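Endonuclease 2 (Arabidopsis thaliana, PDB 3W52) cleaves RNA and single-stranded DNA, and double-stranded DNA less well, into products with 5'-phosphate ends, using bound divalent metal ions. Local coordinates at residues H58-P63 / G82-G87; L129-A134 / E212-A217; G138-E143 / N152-W157. One frame throughout, in Å; residues are numbered along the deposited sequence.

How the contacts relate
All three contacts border one metal- and substrate-binding cleft, but each uses different chemistry. Contacts 1 and 2 are buried: contact 1 seats the start of helix 85-96 against strand 60-62 with one backbone hydrogen bond and an apolar patch, whereas contact 2 packs 129-134 on helix 206-221 through carbon contacts and no hydrogen bond. The two join directly, because 129-134 pairs with strand 60-62. Contact 3 is only partly buried and the most polar, with backbone bonds, an N-cap and water at its outer end. It shares a zinc ion with contact 2 and the bound adenine with contact 1, although contacts 1 and 3 do not touch.

Contact 1. Residues H58-P63 / G82-G87; sequences HYINTP and GRCVAG. With ZN (zinc ion), chain F; ADE (adenine), chain E; NAG (2-acetamido-2-deoxy-beta-D-glucopyranose), chain B; NAG (2-acetamido-2-deoxy-beta-D-glucopyranose), chain C.
Y59 O accepts a hydrogen bond from V85 N at 3.0 Å. No other hydrogen bond joins 58-63 to 82-87; around it the side chains meet through apolar contacts. I60 CG1 lies 3.7 Å from C84 SG and 3.8 Å from V85 CG1, the I60 and V85 side chains crossing at about a right angle, while I60 CD1 reaches toward A86 CB. With chi1 at 78°, C84 holds SG between its backbone N and carbonyl carbon, close to I60, and the sulfur is disulfide-bonded to C74. C84 is also the N-cap residue of helix 85-96, fixing the helix start covalently as well as by packing. The R83 guanidinium donates through NH1 and NH2 to in-plane O3 of one N-acetylglucosamine, with O6 of the next sugar over one face.

Y59 and H58 point away from this seam. Adenine covers one face of the Y59 ring, ADE C6 standing 3.7 Å above its plane, and N61 ND2 adds a weak hydrogen bond to ADE N1. H58 ND1 binds a zinc ion at 2.2 Å, alongside D45, H120 and D124. Metal ligand and base-binding tyrosine are thus sequence neighbours at the metal site of this S1/P1-type nuclease, occupied here by zinc.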
loop_
_atom_site.group_PDB
_atom_site.type_symbol
_atom_site.label_atom_id
_atom_site.label_comp_id
_atom_site.label_asym_id
_atom_site.label_seq_id
_atom_site.Cartn_x
_atom_site.Cartn_y
_atom_site.Cartn_z
ATOM N N HIS A 58 -2.153 -9.076 4.554
ATOM C CA HIS A 58 -2.410 -7.700 4.076
ATOM C C HIS A 58 -2.114 -6.625 5.075
ATOM O O HIS A 58 -2.120 -5.420 4.695
ATOM C CB HIS A 58 -3.883 -7.537 3.671
ATOM C CG HIS A 58 -4.267 -8.384 2.498
ATOM N ND1 HIS A 58 -4.640 -7.831 1.284
ATOM C CD2 HIS A 58 -4.261 -9.719 2.325
ATOM C CE1 HIS A 58 -4.847 -8.802 0.407
ATOM N NE2 HIS A 58 -4.630 -9.964 1.014
ATOM N N TYR A 59 -1.853 -6.978 6.346
ATOM C CA TYR A 59 -1.669 -5.894 7.318
ATOM C C TYR A 59 -0.726 -6.356 8.460
ATOM O O TYR A 59 -0.183 -7.450 8.377
ATOM C CB TYR A 59 -2.997 -5.495 7.923
ATOM C CG TYR A 59 -3.745 -6.700 8.484
ATOM C CD1 TYR A 59 -3.451 -7.183 9.774
ATOM C CD2 TYR A 59 -4.695 -7.382 7.704
ATOM C CE1 TYR A 59 -4.091 -8.314 10.291
ATOM C CE2 TYR A 59 -5.327 -8.524 8.232
ATOM C CZ TYR A 59 -5.014 -8.965 9.518
ATOM O OH TYR A 59 -5.684 -10.087 10.018
ATOM N N ILE A 60 -0.502 -5.445 9.398
ATOM C CA ILE A 60 0.293 -5.704 10.610
ATOM C C ILE A 60 -0.522 -5.177 11.761
ATOM O O ILE A 60 -1.019 -4.073 11.686
ATOM C CB ILE A 60 1.625 -4.906 10.596
ATOM C CG1 ILE A 60 2.546 -5.488 9.542
ATOM C CG2 ILE A 60 2.316 -4.986 12.007
ATOM C CD1 ILE A 60 3.750 -4.638 9.237
ATOM N N ASN A 61 -0.691 -5.988 12.809
ATOM C CA ASN A 61 -1.386 -5.546 14.017
ATOM C C ASN A 61 -0.331 -5.197 15.068
ATOM O O ASN A 61 0.615 -5.986 15.303
ATOM C CB ASN A 61 -2.248 -6.675 14.596
ATOM C CG ASN A 61 -3.603 -6.802 13.925
ATOM O OD1 ASN A 61 -4.151 -7.886 13.895
ATOM N ND2 ASN A 61 -4.150 -5.728 13.425
ATOM N N THR A 62 -0.444 -4.021 15.683
ATOM C CA THR A 62 0.544 -3.647 16.723
ATOM C C THR A 62 -0.178 -3.327 18.053
ATOM O O THR A 62 -1.427 -3.241 18.142
ATOM C CB THR A 62 1.285 -2.322 16.369
ATOM O OG1 THR A 62 0.327 -1.249 16.441
ATOM C CG2 THR A 62 1.805 -2.331 14.911
ATOM N N PRO A 63 0.609 -3.188 19.142
ATOM C CA PRO A 63 -0.005 -2.828 20.429
ATOM C C PRO A 63 -0.437 -1.360 20.257
ATOM O O PRO A 63 -0.085 -0.714 19.254
ATOM C CB PRO A 63 1.176 -2.837 21.397
ATOM C CG PRO A 63 2.085 -3.906 20.810
ATOM C CD PRO A 63 1.997 -3.658 19.303
ATOM N N GLY A 82 6.145 -14.088 10.972
ATOM C CA GLY A 82 6.253 -13.861 9.542
ATOM C C GLY A 82 4.947 -13.692 8.794
ATOM O O GLY A 82 4.971 -13.259 7.647
ATOM N N ARG A 83 3.816 -13.959 9.429
ATOM C CA ARG A 83 2.559 -13.860 8.727
ATOM C C ARG A 83 1.893 -12.494 8.878
ATOM O O ARG A 83 0.952 -12.307 9.635
ATOM C CB ARG A 83 1.666 -15.022 9.188
ATOM C CG ARG A 83 2.455 -16.320 8.880
ATOM C CD ARG A 83 1.533 -17.438 8.556
ATOM N NE ARG A 83 0.822 -17.254 7.304
ATOM C CZ ARG A 83 1.279 -17.579 6.109
ATOM N NH1 ARG A 83 2.491 -18.107 5.968
ATOM N NH2 ARG A 83 0.480 -17.429 5.057
ATOM N N CYS A 84 2.474 -11.528 8.163
ATOM C CA CYS A 84 1.941 -10.151 8.161
ATOM C C CYS A 84 2.468 -9.566 6.844
ATOM O O CYS A 84 3.245 -10.214 6.164
ATOM C CB CYS A 84 2.465 -9.344 9.355
ATOM S SG CYS A 84 4.202 -8.723 9.185
ATOM N N VAL A 85 2.029 -8.346 6.505
ATOM C CA VAL A 85 2.454 -7.780 5.208
ATOM C C VAL A 85 3.971 -7.625 5.037
ATOM O O VAL A 85 4.466 -7.804 3.933
ATOM C CB VAL A 85 1.637 -6.468 4.903
ATOM C CG1 VAL A 85 2.023 -5.282 5.827
ATOM C CG2 VAL A 85 1.808 -6.165 3.382
ATOM N N ALA A 86 4.717 -7.329 6.103
ATOM C CA ALA A 86 6.188 -7.215 5.928
ATOM C C ALA A 86 6.762 -8.584 5.606
ATOM O O ALA A 86 7.583 -8.734 4.692
ATOM C CB ALA A 86 6.857 -6.646 7.162
ATOM N N GLY A 87 6.336 -9.598 6.344
ATOM C CA GLY A 87 6.810 -10.953 6.009
ATOM C C GLY A 87 6.398 -11.435 4.626
ATOM O O GLY A 87 7.158 -12.179 4.003
HETATM ZN ZN ZN F . -5.110 -5.838 0.575
HETATM N N9 ADE E . -7.743 -4.850 7.147
HETATM C C8 ADE E . -8.586 -5.941 7.323
HETATM N N7 ADE E . -8.512 -6.471 8.529
HETATM C C5 ADE E . -7.563 -5.687 9.185
HETATM C C6 ADE E . -7.051 -5.744 10.476
HETATM N N6 ADE E . -7.443 -6.647 11.368
HETATM N N1 ADE E . -6.113 -4.831 10.826
HETATM C C2 ADE E . -5.722 -3.910 9.896
HETATM N N3 ADE E . -6.137 -3.761 8.645
HETATM C C4 ADE E . -7.070 -4.692 8.345
HETATM C C1 NAG B . 4.922 -17.305 0.940
HETATM C C2 NAG B . 3.829 -17.346 2.021
HETATM C C3 NAG B . 3.282 -18.822 2.043
HETATM C C4 NAG B . 2.810 -19.247 0.665
HETATM C C5 NAG B . 3.850 -18.968 -0.424
HETATM C C6 NAG B . 3.271 -19.075 -1.820
HETATM C C7 NAG B . 4.403 -15.719 3.771
HETATM C C8 NAG B . 3.856 -14.715 2.862
HETATM N N2 NAG B . 4.416 -16.991 3.312
HETATM O O3 NAG B . 2.207 -18.903 2.988
HETATM O O4 NAG B . 2.565 -20.681 0.632
HETATM O O5 NAG B . 4.368 -17.627 -0.304
HETATM O O6 NAG B . 2.076 -18.305 -2.016
HETATM O O7 NAG B . 4.850 -15.337 4.911
HETATM C C1 NAG C . 1.293 -21.072 0.978
HETATM C C2 NAG C . 1.005 -22.448 0.299
HETATM C C3 NAG C . -0.320 -22.969 0.818
HETATM C C4 NAG C . -0.339 -23.048 2.331
HETATM C C5 NAG C . 0.049 -21.671 2.933
HETATM C C6 NAG C . 0.250 -21.798 4.427
HETATM C C7 NAG C . 1.919 -22.634 -1.950
HETATM C C8 NAG C . 1.705 -22.469 -3.454
HETATM N N2 NAG C . 0.896 -22.306 -1.146
HETATM O O3 NAG C . -0.566 -24.250 0.258
HETATM O O4 NAG C . -1.674 -23.371 2.737
HETATM O O5 NAG C . 1.322 -21.241 2.399
HETATM O O6 NAG C . 0.579 -20.547 4.999
HETATM O O7 NAG C . 3.007 -23.009 -1.527
#

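Contact 2. Residues L129-A134 / E212-A217; sequences LHVSYA and EGIQAA. With ZN (zinc ion), chain G.
V131 and I214 meet at the centre of a bent loop, with a 3-10 turn at 129-130 and a corner at S132, packed on a helix in the largely helical S1/P1 nuclease fold: 129-134, part of the substrate-binding region, lies across one side of helix 206-221. The two side chains cross at about a right angle, V131 CG1 resting 3.9 Å from I214 CB. V131 points at the helix, and its CG1 is anti to the backbone N (chi1 -175°), which lays that methyl along the base of I214. G213 offers only backbone there, so V131 can come in close to the helix.

I214 bends its far end back over the segment. CD1 lies 3.2 Å from V131 O, a tight approach, and 3.7 Å from S132 CA; it also meets Y133 CE1, the tyrosine and isoleucine side chains again crossing at roughly 90°. One turn later A217, whose methyl faces the segment, sits with CB against L129 CD2 and S132 CB. No hydrogen bond joins the two segments; the fit rests on apolar packing and one CA-H...O contact, I214 CA to V131 O at 3.3 Å.

H130 takes no part in this packing and faces the cleft instead, where its NE2 binds a zinc ion at 2.1 Å beside H154, D158 and water 1. The other ring nitrogen, ND1, donates to H58 O, a second-shell bond that fixes the rotation of the imidazole. On the helix, E212 forms salt bridges with R246 and R253, linking helix 206-221 to helix 233-262. Within 129-134, the turn around H130 is closed by S132 OG, which, turned between its backbone N and carbonyl carbon (chi1 62°), folds back to donate to L129 O at 2.9 Å, standing well above the plane of that carbonyl.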
loop_
_atom_site.group_PDB
_atom_site.type_symbol
_atom_site.label_atom_id
_atom_site.label_comp_id
_atom_site.label_asym_id
_atom_site.label_seq_id
_atom_site.Cartn_x
_atom_site.Cartn_y
_atom_site.Cartn_z
ATOM N N LEU A 129 -3.304 2.731 8.127
ATOM C CA LEU A 129 -4.104 1.823 8.970
ATOM C C LEU A 129 -3.915 0.362 8.654
ATOM O O LEU A 129 -4.558 -0.515 9.319
ATOM C CB LEU A 129 -5.587 2.239 8.954
ATOM C CG LEU A 129 -5.751 3.566 9.722
ATOM C CD1 LEU A 129 -7.282 3.903 9.642
ATOM C CD2 LEU A 129 -5.291 3.465 11.252
ATOM N N HIS A 130 -3.040 0.025 7.708
ATOM C CA HIS A 130 -2.693 -1.380 7.583
ATOM C C HIS A 130 -1.495 -1.740 8.501
ATOM O O HIS A 130 -1.038 -2.876 8.488
ATOM C CB HIS A 130 -2.338 -1.771 6.153
ATOM C CG HIS A 130 -3.569 -2.043 5.337
ATOM N ND1 HIS A 130 -3.762 -3.212 4.628
ATOM C CD2 HIS A 130 -4.692 -1.315 5.184
ATOM C CE1 HIS A 130 -4.959 -3.193 4.072
ATOM N NE2 HIS A 130 -5.547 -2.051 4.401
ATOM N N VAL A 131 -0.994 -0.765 9.264
ATOM C CA VAL A 131 0.098 -1.039 10.239
ATOM C C VAL A 131 -0.409 -0.265 11.464
ATOM O O VAL A 131 -0.012 0.886 11.743
ATOM C CB VAL A 131 1.450 -0.472 9.786
ATOM C CG1 VAL A 131 2.580 -0.941 10.841
ATOM C CG2 VAL A 131 1.804 -1.101 8.400
ATOM N N SER A 132 -1.361 -0.863 12.163
ATOM C CA SER A 132 -1.950 -0.132 13.250
ATOM C C SER A 132 -2.464 -1.069 14.307
ATOM O O SER A 132 -2.054 -2.239 14.328
ATOM C CB SER A 132 -3.029 0.837 12.757
ATOM O OG SER A 132 -4.064 0.128 12.139
ATOM N N TYR A 133 -3.347 -0.550 15.162
ATOM C CA TYR A 133 -3.749 -1.292 16.354
ATOM C C TYR A 133 -4.585 -2.544 16.246
ATOM O O TYR A 133 -5.640 -2.576 15.643
ATOM C CB TYR A 133 -4.456 -0.364 17.361
ATOM C CG TYR A 133 -3.723 0.915 17.734
ATOM C CD1 TYR A 133 -2.363 1.106 17.437
ATOM C CD2 TYR A 133 -4.386 1.896 18.439
ATOM C CE1 TYR A 133 -1.693 2.252 17.845
ATOM C CE2 TYR A 133 -3.726 3.042 18.866
ATOM C CZ TYR A 133 -2.392 3.209 18.562
ATOM O OH TYR A 133 -1.799 4.373 18.965
ATOM N N ALA A 134 -4.114 -3.594 16.887
ATOM C CA ALA A 134 -4.911 -4.815 16.898
ATOM C C ALA A 134 -6.260 -4.520 17.623
ATOM O O ALA A 134 -7.321 -5.048 17.273
ATOM C CB ALA A 134 -4.144 -5.925 17.687
ATOM N N GLU A 212 7.186 3.846 9.323
ATOM C CA GLU A 212 6.619 5.138 8.926
ATOM C C GLU A 212 5.097 5.091 9.042
ATOM O O GLU A 212 4.473 6.062 9.440
ATOM C CB GLU A 212 6.931 5.429 7.442
ATOM C CG GLU A 212 8.433 5.560 7.116
ATOM C CD GLU A 212 8.727 5.542 5.596
ATOM O OE1 GLU A 212 7.844 5.052 4.831
ATOM O OE2 GLU A 212 9.843 5.990 5.167
ATOM N N GLY A 213 4.531 3.956 8.655
ATOM C CA GLY A 213 3.077 3.810 8.597
ATOM C C GLY A 213 2.410 3.869 9.973
ATOM O O GLY A 213 1.372 4.538 10.100
ATOM N N ILE A 214 2.949 3.162 10.991
ATOM C CA ILE A 214 2.271 3.231 12.310
ATOM C C ILE A 214 2.453 4.663 12.852
ATOM O O ILE A 214 1.598 5.169 13.539
ATOM C CB ILE A 214 2.845 2.113 13.269
ATOM C CG1 ILE A 214 2.196 2.234 14.644
ATOM C CG2 ILE A 214 4.365 2.258 13.449
ATOM C CD1 ILE A 214 0.757 2.010 14.669
ATOM N N GLN A 215 3.572 5.314 12.540
ATOM C CA GLN A 215 3.769 6.706 12.977
ATOM C C GLN A 215 2.674 7.593 12.310
ATOM O O GLN A 215 2.084 8.451 12.947
ATOM C CB GLN A 215 5.207 7.147 12.660
ATOM C CG GLN A 215 5.543 8.490 13.309
ATOM C CD GLN A 215 5.591 8.385 14.851
ATOM O OE1 GLN A 215 6.315 7.532 15.414
ATOM N NE2 GLN A 215 4.820 9.248 15.522
ATOM N N ALA A 216 2.377 7.353 11.040
ATOM C CA ALA A 216 1.298 8.111 10.405
ATOM C C ALA A 216 -0.095 7.730 10.981
ATOM O O ALA A 216 -1.036 8.575 11.065
ATOM C CB ALA A 216 1.320 7.852 8.891
ATOM N N ALA A 217 -0.278 6.449 11.293
ATOM C CA ALA A 217 -1.578 6.083 11.874
ATOM C C ALA A 217 -1.764 6.905 13.168
ATOM O O ALA A 217 -2.830 7.477 13.418
ATOM C CB ALA A 217 -1.613 4.565 12.167
HETATM ZN ZN ZN G . -7.648 -1.987 4.032
HETATM O O HOH W 1 -8.753 -3.790 4.559
#

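Contact 3. Residues G138-E143 / N152-W157; sequences GGNTIE and NLHHIW. With ZN (zinc ion), chain G; ADE (adenine), chain E.
The imidazole of H154 carries the amide of N140 over one face, with N140 ND2 3.3 Å above the ring plane, displaced toward the rim, and the two planes only 21° apart. At the ring edge G138 O lies in the imidazole plane and accepts from H154 ND1 at 2.8 Å. Adenine comes in obliquely, ADE N3 lying 3.3 Å from H154 CE1, and its N9 donates to water 1, a zinc ligand. The remaining nitrogen, H154 NE2, binds the same zinc ion at 2.1 Å. G138 therefore acts as a second-shell residue: its carbonyl fixes the ring rotation and probably strengthens NE2 as a ligand. N140 ND2 is itself held by a hydrogen bond to K137 O, which keeps the amide laid over the imidazole.

Away from the metal, the start of helix 153-169 is capped. N152 holds its CG between backbone N and carbonyl carbon (chi1 62°), which brings OD1 round to accept from H155 N at 2.9 Å. The first helical N-H, that of L153, goes instead to the other segment, L153 N being hydrogen-bonded to I142 O at 2.9 Å. A weak hydrogen bond runs from H154 N to G139 O, the carbonyl that opens the type I turn 139-142. Beside them the I142 and L153 side chains run together in the same direction, CB to CB 4.0 Å. At the outer end water 3 bridges E143 OE2 and N152 ND2.

E143 and N152 form an antiparallel, non-hydrogen-bonded pair, the open end of the hairpin made by strands 143-146 and 149-152. Strand 230-231 extends this small sheet, and L153 packs on its L231, on Y222, and on Y235 of helix 233-262.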
loop_
_atom_site.group_PDB
_atom_site.type_symbol
_atom_site.label_atom_id
_atom_site.label_comp_id
_atom_site.label_asym_id
_atom_site.label_seq_id
_atom_site.Cartn_x
_atom_site.Cartn_y
_atom_site.Cartn_z
ATOM N N GLY A 138 -7.269 -2.229 13.169
ATOM C CA GLY A 138 -6.782 -1.239 12.201
ATOM C C GLY A 138 -7.790 -0.163 11.837
ATOM O O GLY A 138 -7.863 0.280 10.669
ATOM N N GLY A 139 -8.571 0.275 12.831
ATOM C CA GLY A 139 -9.563 1.307 12.631
ATOM C C GLY A 139 -10.872 0.760 12.073
ATOM O O GLY A 139 -11.812 1.510 11.874
ATOM N N ASN A 140 -10.959 -0.541 11.833
ATOM C CA ASN A 140 -12.203 -1.075 11.286
ATOM C C ASN A 140 -13.384 -0.993 12.257
ATOM O O ASN A 140 -14.546 -0.923 11.809
ATOM C CB ASN A 140 -12.009 -2.527 10.835
ATOM C CG ASN A 140 -11.464 -2.623 9.416
ATOM O OD1 ASN A 140 -12.213 -2.364 8.431
ATOM N ND2 ASN A 140 -10.165 -2.970 9.284
ATOM N N THR A 141 -13.089 -0.961 13.560
ATOM C CA THR A 141 -14.142 -0.876 14.573
ATOM C C THR A 141 -14.447 0.539 15.027
ATOM O O THR A 141 -15.290 0.723 15.888
ATOM C CB THR A 141 -13.829 -1.749 15.831
ATOM O OG1 THR A 141 -12.669 -1.244 16.488
ATOM C CG2 THR A 141 -13.541 -3.141 15.432
ATOM N N ILE A 142 -13.778 1.554 14.443
ATOM C CA ILE A 142 -14.031 2.954 14.785
ATOM C C ILE A 142 -15.070 3.472 13.793
ATOM O O ILE A 142 -14.747 3.738 12.642
ATOM C CB ILE A 142 -12.754 3.768 14.658
ATOM C CG1 ILE A 142 -11.703 3.189 15.605
ATOM C CG2 ILE A 142 -13.014 5.196 14.968
ATOM C CD1 ILE A 142 -10.376 3.991 15.607
ATOM N N GLU A 143 -16.308 3.599 14.254
ATOM C CA GLU A 143 -17.414 4.003 13.399
ATOM C C GLU A 143 -17.654 5.480 13.490
ATOM O O GLU A 143 -17.919 6.024 14.577
ATOM C CB GLU A 143 -18.689 3.238 13.816
ATOM C CG GLU A 143 -18.616 1.727 13.574
ATOM C CD GLU A 143 -18.709 1.351 12.085
ATOM O OE1 GLU A 143 -19.000 2.218 11.217
ATOM O OE2 GLU A 143 -18.515 0.164 11.768
ATOM N N ASN A 152 -16.380 3.438 8.495
ATOM C CA ASN A 152 -15.418 3.177 9.579
ATOM C C ASN A 152 -14.110 3.875 9.176
ATOM O O ASN A 152 -13.855 4.193 7.991
ATOM C CB ASN A 152 -15.236 1.680 9.895
ATOM C CG ASN A 152 -14.706 0.902 8.771
ATOM O OD1 ASN A 152 -13.554 1.026 8.432
ATOM N ND2 ASN A 152 -15.554 0.048 8.167
ATOM N N LEU A 153 -13.243 4.110 10.156
ATOM C CA LEU A 153 -12.041 4.872 9.847
ATOM C C LEU A 153 -11.115 4.124 8.881
ATOM O O LEU A 153 -10.415 4.766 8.047
ATOM C CB LEU A 153 -11.322 5.222 11.175
ATOM C CG LEU A 153 -10.129 6.145 11.008
ATOM C CD1 LEU A 153 -10.548 7.555 10.559
ATOM C CD2 LEU A 153 -9.360 6.204 12.374
ATOM N N HIS A 154 -11.066 2.807 8.977
ATOM C CA HIS A 154 -10.204 2.041 8.076
ATOM C C HIS A 154 -10.633 2.283 6.620
ATOM O O HIS A 154 -9.787 2.549 5.760
ATOM C CB HIS A 154 -10.234 0.550 8.354
ATOM C CG HIS A 154 -9.214 -0.217 7.559
ATOM N ND1 HIS A 154 -7.946 -0.533 8.037
ATOM C CD2 HIS A 154 -9.251 -0.648 6.278
ATOM C CE1 HIS A 154 -7.264 -1.141 7.075
ATOM N NE2 HIS A 154 -8.030 -1.207 5.996
ATOM N N HIS A 155 -11.921 2.197 6.369
ATOM C CA HIS A 155 -12.459 2.389 5.013
ATOM C C HIS A 155 -12.246 3.808 4.505
ATOM O O HIS A 155 -12.055 4.039 3.313
ATOM C CB HIS A 155 -13.952 2.027 5.042
ATOM C CG HIS A 155 -14.576 1.970 3.678
ATOM N ND1 HIS A 155 -15.127 3.075 3.061
ATOM C CD2 HIS A 155 -14.707 0.947 2.802
ATOM C CE1 HIS A 155 -15.573 2.734 1.855
ATOM N NE2 HIS A 155 -15.332 1.447 1.673
ATOM N N ILE A 156 -12.234 4.775 5.420
ATOM C CA ILE A 156 -11.988 6.159 5.049
ATOM C C ILE A 156 -10.598 6.249 4.439
ATOM O O ILE A 156 -10.409 6.937 3.432
ATOM C CB ILE A 156 -12.163 7.107 6.285
ATOM C CG1 ILE A 156 -13.679 7.268 6.500
ATOM C CG2 ILE A 156 -11.469 8.522 6.072
ATOM C CD1 ILE A 156 -14.024 8.009 7.791
ATOM N N TRP A 157 -9.625 5.597 5.068
ATOM C CA TRP A 157 -8.256 5.600 4.518
ATOM C C TRP A 157 -8.066 4.685 3.312
ATOM O O TRP A 157 -7.315 5.009 2.405
ATOM C CB TRP A 157 -7.229 5.231 5.630
ATOM C CG TRP A 157 -7.007 6.440 6.504
ATOM C CD1 TRP A 157 -7.850 6.940 7.455
ATOM C CD2 TRP A 157 -5.915 7.370 6.393
ATOM N NE1 TRP A 157 -7.351 8.167 7.944
ATOM C CE2 TRP A 157 -6.167 8.431 7.303
ATOM C CE3 TRP A 157 -4.744 7.412 5.589
ATOM C CZ2 TRP A 157 -5.304 9.517 7.433
ATOM C CZ3 TRP A 157 -3.903 8.474 5.702
ATOM C CH2 TRP A 157 -4.174 9.533 6.619
HETATM ZN ZN ZN G . -7.648 -1.987 4.032
HETATM N N9 ADE E . -7.743 -4.850 7.147
HETATM C C8 ADE E . -8.586 -5.941 7.323
HETATM N N7 ADE E . -8.512 -6.471 8.529
HETATM C C5 ADE E . -7.563 -5.687 9.185
HETATM C C6 ADE E . -7.051 -5.744 10.476
HETATM N N6 ADE E . -7.443 -6.647 11.368
HETATM N N1 ADE E . -6.113 -4.831 10.826
HETATM C C2 ADE E . -5.722 -3.910 9.896
HETATM N N3 ADE E . -6.137 -3.761 8.645
HETATM C C4 ADE E . -7.070 -4.692 8.345
HETATM O O HOH W 2 -13.027 -1.452 6.310
HETATM O O HOH W 3 -18.365 0.090 9.100
HETATM O O HOH W 1 -8.753 -3.790 4.559
#